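Local atomic coordinates of sensor protein CzcS (Pseudomonas aeruginosa, PDB entry 5GPO), a protein that probably works as the zinc-responsive membrane histidine kinase of a two-component system, of which this chain is the zinc-binding sensor domain. Residues 16-24 with 37-48. Residues are numbered along the deposited sequence; the frame is centred on the assembly and turned at random.
Sequences KLEQIRHSL and QAHALQDQLVAH. With ZN (zinc ion), chain F.
The side-chain amide of Q19 stacks on one face of the H48 ring, Q19 CD standing 3.5 Å above the ring plane and over its centre, while CD of Q44 lies in plane at the ring edge. Amide and ring planes diverge by 22°, and Q19 CG adds a CH-pi contact over the same ring. This stack closes one end of an antiparallel helix pair, the N-terminal hairpin of the sensor domain, formed by helices 7-25 and 34-47; the axes of 16-24 and 37-47 approach to 9.5 Å, with 146° between their N-to-C directions. At its middle, Q44 NE2 donates to the backbone O of Q19 (3.1 Å, nearly straight at 172°). The acceptor sits in the Q44 amide plane, but the donor stands well above the carbonyl plane, and S23 N reaches the same oxygen from the opposite face. A sulfate ion, probably from the crystallisation liquor, joins Q44 NE2 and H48 NE2. Further along, L41 CD2 meets both I20 CG2 and L24 CG, 3.6 Å from each, its side chain crossing theirs at about a right angle. Away from helix 7-25, H39 of the second subunit supplies one zinc ligand, so the metal bridges the dimer; this chain binds it through H39 NE2 (1.9 Å) and D43 OD2 (2.1 Å).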
loop_
_atom_site.group_PDB
_atom_site.type_symbol
_atom_site.label_atom_id
_atom_site.label_comp_id
_atom_site.label_asym_id
_atom_site.label_seq_id
_atom_site.Cartn_x
_atom_site.Cartn_y
_atom_site.Cartn_z
ATOM N N LYS B 16 -6.866 -8.499 -5.453
ATOM C CA LYS B 16 -6.581 -7.748 -4.230
ATOM C C LYS B 16 -7.752 -7.815 -3.263
ATOM O O LYS B 16 -7.562 -7.970 -2.049
ATOM C CB LYS B 16 -6.260 -6.281 -4.541
ATOM C CG LYS B 16 -4.910 -6.019 -5.181
ATOM C CD LYS B 16 -4.641 -4.514 -5.295
ATOM C CE LYS B 16 -3.220 -4.262 -5.743
ATOM N NZ LYS B 16 -2.909 -4.946 -7.035
ATOM N N LEU B 17 -8.973 -7.678 -3.785
ATOM C CA LEU B 17 -10.157 -7.795 -2.943
ATOM C C LEU B 17 -10.217 -9.161 -2.274
ATOM O O LEU B 17 -10.611 -9.278 -1.112
ATOM C CB LEU B 17 -11.420 -7.557 -3.769
ATOM C CG LEU B 17 -12.705 -7.539 -2.940
ATOM C CD1 LEU B 17 -12.672 -6.339 -2.020
ATOM C CD2 LEU B 17 -13.929 -7.463 -3.877
ATOM N N GLU B 18 -9.826 -10.207 -2.994
ATOM C CA GLU B 18 -9.861 -11.538 -2.402
ATOM C C GLU B 18 -8.773 -11.704 -1.358
ATOM O O GLU B 18 -8.957 -12.435 -0.374
ATOM C CB GLU B 18 -9.761 -12.599 -3.504
ATOM C CG GLU B 18 -11.024 -12.627 -4.376
ATOM C CD GLU B 18 -12.331 -12.709 -3.553
ATOM O OE1 GLU B 18 -13.323 -12.016 -3.894
ATOM O OE2 GLU B 18 -12.363 -13.465 -2.557
ATOM N N GLN B 19 -7.648 -11.006 -1.539
ATOM C CA GLN B 19 -6.624 -10.974 -0.503
ATOM C C GLN B 19 -7.152 -10.293 0.756
ATOM O O GLN B 19 -6.886 -10.747 1.874
ATOM C CB GLN B 19 -5.372 -10.266 -1.044
ATOM C CG GLN B 19 -4.534 -11.144 -2.003
ATOM C CD GLN B 19 -3.685 -10.351 -3.002
ATOM O OE1 GLN B 19 -3.839 -9.134 -3.160
ATOM N NE2 GLN B 19 -2.775 -11.046 -3.670
ATOM N N ILE B 20 -7.900 -9.195 0.592
ATOM C CA ILE B 20 -8.526 -8.536 1.737
ATOM C C ILE B 20 -9.521 -9.467 2.419
ATOM O O ILE B 20 -9.592 -9.521 3.652
ATOM C CB ILE B 20 -9.194 -7.219 1.304
ATOM C CG1 ILE B 20 -8.125 -6.228 0.855
ATOM C CG2 ILE B 20 -9.984 -6.637 2.463
ATOM C CD1 ILE B 20 -8.670 -5.037 0.111
ATOM N N ARG B 21 -10.326 -10.194 1.635
ATOM C CA ARG B 21 -11.255 -11.156 2.231
ATOM C C ARG B 21 -10.510 -12.234 3.010
ATOM O O ARG B 21 -10.967 -12.670 4.075
ATOM C CB ARG B 21 -12.143 -11.788 1.150
ATOM C CG ARG B 21 -13.136 -12.823 1.690
ATOM C CD ARG B 21 -13.981 -13.480 0.581
ATOM N NE ARG B 21 -14.793 -12.526 -0.174
ATOM C CZ ARG B 21 -16.003 -12.090 0.196
ATOM N NH1 ARG B 21 -16.651 -11.229 -0.565
ATOM N NH2 ARG B 21 -16.564 -12.487 1.338
ATOM N N HIS B 22 -9.356 -12.684 2.501
ATOM C CA HIS B 22 -8.592 -13.676 3.246
ATOM C C HIS B 22 -8.202 -13.130 4.608
ATOM O O HIS B 22 -8.356 -13.811 5.626
ATOM C CB HIS B 22 -7.340 -14.102 2.478
ATOM C CG HIS B 22 -6.485 -15.074 3.228
ATOM N ND1 HIS B 22 -6.796 -16.414 3.345
ATOM C CD2 HIS B 22 -5.322 -14.898 3.901
ATOM C CE1 HIS B 22 -5.865 -17.017 4.066
ATOM N NE2 HIS B 22 -4.957 -16.121 4.412
ATOM N N SER B 23 -7.767 -11.863 4.648
ATOM C CA SER B 23 -7.331 -11.278 5.911
ATOM C C SER B 23 -8.475 -11.144 6.909
ATOM O O SER B 23 -8.240 -11.197 8.121
ATOM C CB SER B 23 -6.659 -9.925 5.662
ATOM O OG SER B 23 -7.545 -8.986 5.083
ATOM N N LEU B 24 -9.717 -10.994 6.433
ATOM C CA LEU B 24 -10.850 -10.831 7.339
ATOM C C LEU B 24 -11.449 -12.162 7.762
ATOM O O LEU B 24 -11.832 -12.334 8.926
ATOM C CB LEU B 24 -11.946 -9.988 6.678
ATOM C CG LEU B 24 -11.928 -8.460 6.776
ATOM C CD1 LEU B 24 -13.100 -7.877 6.016
ATOM C CD2 LEU B 24 -11.966 -7.996 8.230
ATOM N N GLN B 37 -9.530 -5.331 13.911
ATOM C CA GLN B 37 -9.847 -5.632 12.516
ATOM C C GLN B 37 -9.309 -4.551 11.583
ATOM O O GLN B 37 -8.721 -4.863 10.538
ATOM C CB GLN B 37 -11.360 -5.796 12.344
ATOM C CG GLN B 37 -11.960 -6.827 13.295
ATOM C CD GLN B 37 -12.393 -8.113 12.606
ATOM O OE1 GLN B 37 -13.027 -8.083 11.555
ATOM N NE2 GLN B 37 -12.072 -9.250 13.214
ATOM N N ALA B 38 -9.505 -3.275 11.939
ATOM C CA ALA B 38 -8.959 -2.186 11.133
ATOM C C ALA B 38 -7.463 -2.356 10.910
ATOM O O ALA B 38 -6.956 -2.127 9.803
ATOM C CB ALA B 38 -9.241 -0.842 11.808
ATOM N N HIS B 39 -6.742 -2.754 11.954
ATOM C CA HIS B 39 -5.294 -2.886 11.856
ATOM C C HIS B 39 -4.895 -3.995 10.888
ATOM O O HIS B 39 -3.931 -3.848 10.125
ATOM C CB HIS B 39 -4.714 -3.143 13.241
ATOM C CG HIS B 39 -3.226 -3.201 13.253
ATOM N ND1 HIS B 39 -2.445 -2.085 13.456
ATOM C CD2 HIS B 39 -2.372 -4.230 13.052
ATOM C CE1 HIS B 39 -1.171 -2.427 13.390
ATOM N NE2 HIS B 39 -1.099 -3.724 13.152
ATOM N N ALA B 40 -5.618 -5.115 10.906
ATOM C CA ALA B 40 -5.300 -6.209 9.992
ATOM C C ALA B 40 -5.528 -5.803 8.538
ATOM O O ALA B 40 -4.723 -6.129 7.659
ATOM C CB ALA B 40 -6.140 -7.440 10.339
ATOM N N LEU B 41 -6.627 -5.101 8.263
ATOM C CA LEU B 41 -6.896 -4.671 6.892
ATOM C C LEU B 41 -5.844 -3.683 6.406
ATOM O O LEU B 41 -5.392 -3.753 5.253
ATOM C CB LEU B 41 -8.281 -4.044 6.811
ATOM C CG LEU B 41 -9.393 -5.047 7.050
ATOM C CD1 LEU B 41 -10.746 -4.336 7.092
ATOM C CD2 LEU B 41 -9.329 -6.071 5.943
ATOM N N GLN B 42 -5.436 -2.761 7.274
ATOM C CA GLN B 42 -4.430 -1.787 6.867
ATOM C C GLN B 42 -3.095 -2.465 6.582
ATOM O O GLN B 42 -2.403 -2.110 5.618
ATOM C CB GLN B 42 -4.292 -0.703 7.936
ATOM C CG GLN B 42 -3.226 0.376 7.655
ATOM C CD GLN B 42 -3.589 1.330 6.513
ATOM O OE1 GLN B 42 -4.104 0.916 5.474
ATOM N NE2 GLN B 42 -3.325 2.611 6.713
ATOM N N ASP B 43 -2.724 -3.462 7.387
ATOM C CA ASP B 43 -1.477 -4.170 7.117
ATOM C C ASP B 43 -1.559 -4.934 5.804
ATOM O O ASP B 43 -0.577 -4.999 5.056
ATOM C CB ASP B 43 -1.123 -5.107 8.276
ATOM C CG ASP B 43 -0.466 -4.379 9.433
ATOM O OD1 ASP B 43 -0.529 -3.130 9.480
ATOM O OD2 ASP B 43 0.116 -5.059 10.302
ATOM N N GLN B 44 -2.729 -5.491 5.488
ATOM C CA GLN B 44 -2.864 -6.271 4.267
ATOM C C GLN B 44 -2.908 -5.387 3.022
ATOM O O GLN B 44 -2.461 -5.817 1.951
ATOM C CB GLN B 44 -4.117 -7.148 4.328
ATOM C CG GLN B 44 -4.304 -8.042 3.097
ATOM C CD GLN B 44 -3.385 -9.263 3.087
ATOM O OE1 GLN B 44 -2.205 -9.184 3.437
ATOM N NE2 GLN B 44 -3.930 -10.402 2.678
ATOM N N LEU B 45 -3.452 -4.166 3.130
ATOM C CA LEU B 45 -3.453 -3.272 1.975
ATOM C C LEU B 45 -2.024 -2.979 1.512
ATOM O O LEU B 45 -1.739 -2.978 0.309
ATOM C CB LEU B 45 -4.201 -1.984 2.312
ATOM C CG LEU B 45 -4.507 -1.055 1.133
ATOM C CD1 LEU B 45 -5.286 -1.782 0.064
ATOM C CD2 LEU B 45 -5.234 0.202 1.568
ATOM N N VAL B 46 -1.115 -2.765 2.462
ATOM C CA VAL B 46 0.293 -2.514 2.154
ATOM C C VAL B 46 0.937 -3.740 1.530
ATOM O O VAL B 46 1.785 -3.632 0.634
ATOM C CB VAL B 46 1.017 -2.096 3.445
ATOM C CG1 VAL B 46 2.463 -1.701 3.157
ATOM C CG2 VAL B 46 0.221 -0.984 4.123
ATOM N N ALA B 47 0.532 -4.926 1.977
ATOM C CA ALA B 47 1.193 -6.150 1.551
ATOM C C ALA B 47 0.988 -6.446 0.073
ATOM O O ALA B 47 1.719 -7.264 -0.486
ATOM C CB ALA B 47 0.709 -7.325 2.402
ATOM N N HIS B 48 0.031 -5.790 -0.580
ATOM C CA HIS B 48 -0.174 -6.012 -2.004
ATOM C C HIS B 48 -0.298 -4.689 -2.750
ATOM O O HIS B 48 -0.891 -4.620 -3.829
ATOM C CB HIS B 48 -1.373 -6.939 -2.217
ATOM C CG HIS B 48 -1.238 -8.237 -1.470
ATOM N ND1 HIS B 48 -0.512 -9.304 -1.957
ATOM C CD2 HIS B 48 -1.670 -8.606 -0.240
ATOM C CE1 HIS B 48 -0.536 -10.288 -1.076
ATOM N NE2 HIS B 48 -1.229 -9.890 -0.024
HETATM ZN ZN ZN F . 0.510 -4.104 12.148
#